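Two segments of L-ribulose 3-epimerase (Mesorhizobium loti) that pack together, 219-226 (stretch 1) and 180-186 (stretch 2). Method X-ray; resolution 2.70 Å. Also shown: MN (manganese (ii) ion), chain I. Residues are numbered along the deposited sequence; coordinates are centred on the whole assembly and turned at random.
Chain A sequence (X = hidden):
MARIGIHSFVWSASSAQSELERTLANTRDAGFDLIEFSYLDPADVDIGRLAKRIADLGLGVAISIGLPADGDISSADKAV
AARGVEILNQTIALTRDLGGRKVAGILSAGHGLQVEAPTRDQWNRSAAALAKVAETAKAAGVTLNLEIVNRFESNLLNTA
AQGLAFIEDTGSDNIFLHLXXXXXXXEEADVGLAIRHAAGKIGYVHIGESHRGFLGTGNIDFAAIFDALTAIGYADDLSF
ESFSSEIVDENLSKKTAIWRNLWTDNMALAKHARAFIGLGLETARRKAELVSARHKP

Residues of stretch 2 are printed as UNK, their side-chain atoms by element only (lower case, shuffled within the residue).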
# COMPACT_ATOMS: atom_id res chain seq x y z
N ASN A 219 -0.75 -2.41 -10.52
CA ASN A 219 -0.54 -1.45 -9.45
C ASN A 219 -1.77 -1.08 -8.63
O ASN A 219 -1.65 -0.32 -7.67
CB ASN A 219 0.10 -0.19 -10.01
CG ASN A 219 1.49 -0.45 -10.55
OD1 ASN A 219 2.34 -1.03 -9.85
ND2 ASN A 219 1.73 -0.03 -11.80
N ILE A 220 -2.93 -1.62 -8.99
CA ILE A 220 -4.16 -1.25 -8.29
C ILE A 220 -4.20 -1.91 -6.91
O ILE A 220 -3.81 -3.07 -6.75
CB ILE A 220 -5.44 -1.56 -9.11
CG1 ILE A 220 -5.54 -0.60 -10.31
CG2 ILE A 220 -6.68 -1.45 -8.23
CD1 ILE A 220 -6.74 -0.82 -11.21
N ASP A 221 -4.64 -1.12 -5.93
CA ASP A 221 -4.84 -1.58 -4.58
C ASP A 221 -6.23 -2.13 -4.47
O ASP A 221 -7.17 -1.37 -4.18
CB ASP A 221 -4.72 -0.39 -3.63
CG ASP A 221 -4.63 -0.80 -2.17
OD1 ASP A 221 -4.96 -1.96 -1.80
OD2 ASP A 221 -4.20 0.07 -1.38
N PHE A 222 -6.39 -3.43 -4.70
CA PHE A 222 -7.73 -4.04 -4.70
C PHE A 222 -8.34 -4.24 -3.32
O PHE A 222 -9.55 -4.16 -3.17
CB PHE A 222 -7.76 -5.34 -5.51
CG PHE A 222 -7.76 -5.11 -6.99
CD1 PHE A 222 -6.61 -5.34 -7.74
CD2 PHE A 222 -8.89 -4.62 -7.64
CE1 PHE A 222 -6.60 -5.10 -9.11
CE2 PHE A 222 -8.89 -4.38 -9.00
CZ PHE A 222 -7.74 -4.62 -9.73
N ALA A 223 -7.50 -4.46 -2.31
CA ALA A 223 -8.01 -4.59 -0.95
C ALA A 223 -8.70 -3.30 -0.56
O ALA A 223 -9.80 -3.33 -0.03
CB ALA A 223 -6.91 -4.95 0.04
N ALA A 224 -8.08 -2.17 -0.90
CA ALA A 224 -8.70 -0.87 -0.61
C ALA A 224 -10.05 -0.72 -1.31
O ALA A 224 -10.95 -0.06 -0.80
CB ALA A 224 -7.76 0.26 -0.99
N ILE A 225 -10.18 -1.35 -2.48
CA ILE A 225 -11.39 -1.26 -3.30
C ILE A 225 -12.49 -2.17 -2.74
O ILE A 225 -13.65 -1.77 -2.65
CB ILE A 225 -11.09 -1.60 -4.78
CG1 ILE A 225 -10.23 -0.49 -5.40
CG2 ILE A 225 -12.37 -1.76 -5.58
CD1 ILE A 225 -9.76 -0.77 -6.81
N PHE A 226 -12.12 -3.38 -2.36
CA PHE A 226 -13.09 -4.30 -1.75
C PHE A 226 -13.56 -3.77 -0.39
O PHE A 226 -14.75 -3.90 -0.04
CB PHE A 226 -12.52 -5.71 -1.65
CG PHE A 226 -12.16 -6.32 -2.99
CD1 PHE A 226 -12.97 -6.12 -4.11
CD2 PHE A 226 -11.02 -7.11 -3.13
CE1 PHE A 226 -12.64 -6.69 -5.34
CE2 PHE A 226 -10.69 -7.68 -4.35
CZ PHE A 226 -11.49 -7.48 -5.45
N UNK A 180 -15.18 1.85 -13.01
CA UNK A 180 -14.24 0.86 -13.53
C UNK A 180 -12.85 1.09 -12.91
O UNK A 180 -12.22 2.12 -13.15
c UNK A 180 -13.28 -0.06 -15.71
o UNK A 180 -13.64 -0.60 -16.79
c UNK A 180 -14.22 0.94 -15.06
o UNK A 180 -12.18 -0.29 -15.18
N UNK A 181 -12.38 0.13 -12.13
CA UNK A 181 -11.13 0.27 -11.39
C UNK A 181 -9.94 0.69 -12.27
O UNK A 181 -9.15 1.56 -11.88
o UNK A 181 -10.62 -2.08 -11.52
c UNK A 181 -10.81 -1.00 -10.61
c UNK A 181 -11.94 -1.35 -9.65
N UNK A 182 -9.84 0.11 -13.47
CA UNK A 182 -8.84 0.52 -14.45
C UNK A 182 -8.89 2.03 -14.77
O UNK A 182 -7.87 2.70 -14.82
c UNK A 182 -6.84 1.37 -19.04
c UNK A 182 -8.20 1.56 -18.93
c UNK A 182 -8.21 0.26 -16.91
c UNK A 182 -6.16 0.63 -18.09
c UNK A 182 -6.84 0.08 -17.03
c UNK A 182 -8.96 -0.32 -15.73
c UNK A 182 -8.89 1.02 -17.87
N UNK A 183 -10.09 2.56 -14.98
CA UNK A 183 -10.25 3.99 -15.24
C UNK A 183 -10.07 4.84 -14.01
O UNK A 183 -9.50 5.94 -14.07
n UNK A 183 -12.30 2.30 -18.93
c UNK A 183 -11.40 3.19 -19.35
n UNK A 183 -11.07 3.97 -18.31
c UNK A 183 -12.55 2.52 -17.62
c UNK A 183 -11.60 4.25 -15.88
c UNK A 183 -11.76 3.58 -17.22
N UNK A 184 -10.55 4.33 -12.87
CA UNK A 184 -10.50 5.04 -11.60
C UNK A 184 -9.06 5.28 -11.16
O UNK A 184 -8.73 6.37 -10.68
c UNK A 184 -11.26 4.27 -10.51
c UNK A 184 -13.52 2.09 -9.31
s UNK A 184 -13.65 3.87 -9.12
c UNK A 184 -12.77 4.43 -10.59
N UNK A 185 -8.22 4.27 -11.33
CA UNK A 185 -6.83 4.36 -10.89
C UNK A 185 -6.06 5.46 -11.64
O UNK A 185 -5.10 6.00 -11.11
c UNK A 185 -6.12 3.02 -11.00
o UNK A 185 -5.26 2.82 -8.78
c UNK A 185 -5.00 2.87 -9.99
n UNK A 185 -3.76 2.78 -10.47
N UNK A 186 -6.51 5.79 -12.84
CA UNK A 186 -5.88 6.86 -13.60
C UNK A 186 -6.45 8.23 -13.20
O UNK A 186 -5.71 9.22 -13.10
c UNK A 186 -5.44 5.11 -17.06
c UNK A 186 -5.48 7.86 -15.89
c UNK A 186 -5.31 5.38 -15.58
c UNK A 186 -6.02 6.66 -15.13
MN MN I . -15.13 -0.91 -18.17
O HOH W 1 -1.74 2.50 -8.29
O HOH W 2 -4.95 1.88 -6.27
O HOH W 3 -14.52 -0.31 -20.38

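Position 180 carries four side-chain atoms: a carbon, then a second carbon bearing two oxygens. That is a carboxylate on a short arm, and the residue is Asp180. It stays out of reach of stretch 1 and works at the start of its own helix. OD2 binds the manganese ion MN at 2.1 Å, while OD1 accepts a weak hydrogen bond from the backbone N of residue 182 at 2.9 Å, so one carboxylate serves as both metal ligand and N-cap.

Position 181 has three side-chain atoms, a carbon carrying one oxygen and one carbon. The terminal carbon lies 3.6 Å from CD1 of Ile225, a nonpolar contact, and the oxygen sits 3.8 Å from CE2 of Phe222, at the ring edge and near the ring plane. The fork at CB with a single oxygen gives Thr181, whose CA-to-CB bond points toward stretch 1. Because OG1 is hydrogen-bonded elsewhere in the structure, it can lie beside this hydrocarbon without a polar partner on stretch 1.

At position 182 a single carbon leads into a six-membered ring made of carbon alone, with no further atom on it. CB points away from stretch 1, and what comes close is the backbone, with N 3.9 Å from CD1 of Ile220. This is Phe182.

Position 183 shows one carbon and a five-membered ring of three carbons and two nitrogens, an imidazole, hence His183. Its CA-to-CB bond also points away, and the residue makes no contact with stretch 1.

Position 184 is an unbranched chain of two carbons, a sulfur and a terminal carbon, the thioether of Met184. CB points toward stretch 1, yet the nearest approach, from CE of Met184 to CD1 of Ile225, is 5.3 Å, so no contact forms.

Position 185 has two carbons, the second carrying one oxygen and one nitrogen. That second carbon lies 3.5 Å from CG1 of Ile220, and the two polar ends reach stretch 1 through water. The nitrogen donates to water 1 at 3.0 Å, which donates to the backbone O of Asn219 at 2.9 Å; the oxygen accepts from water 2 at 2.7 Å, which accepts from the backbone N of Asp221 at 3.0 Å. This carboxamide on a short arm is Asn185.

Position 186 has four carbons, forked at the first, with one arm two carbons long: Ile186. It is out of reach of stretch 1.

The contact is small, burying 257 Å² over both sides, and no hydrogen bond crosses it directly. Ile220 is its centre: buried, with its CA-to-CB bond toward stretch 2, it sets CD1 3.5 Å from the backbone O of Thr181 and packs against Asn185. Thr181 and Asn185 stand four residues apart, one helical turn, joined by the bond from Asn185 N to Thr181 O at 2.9 Å. The design lesson is a hydrophobic side chain laid along one turn, with the carboxamide of Asn185 packed against it and using water to satisfy backbone groups of the neighbouring loop on both flanks of Ile220.

Stretch 2 180-186: DTFHMNI
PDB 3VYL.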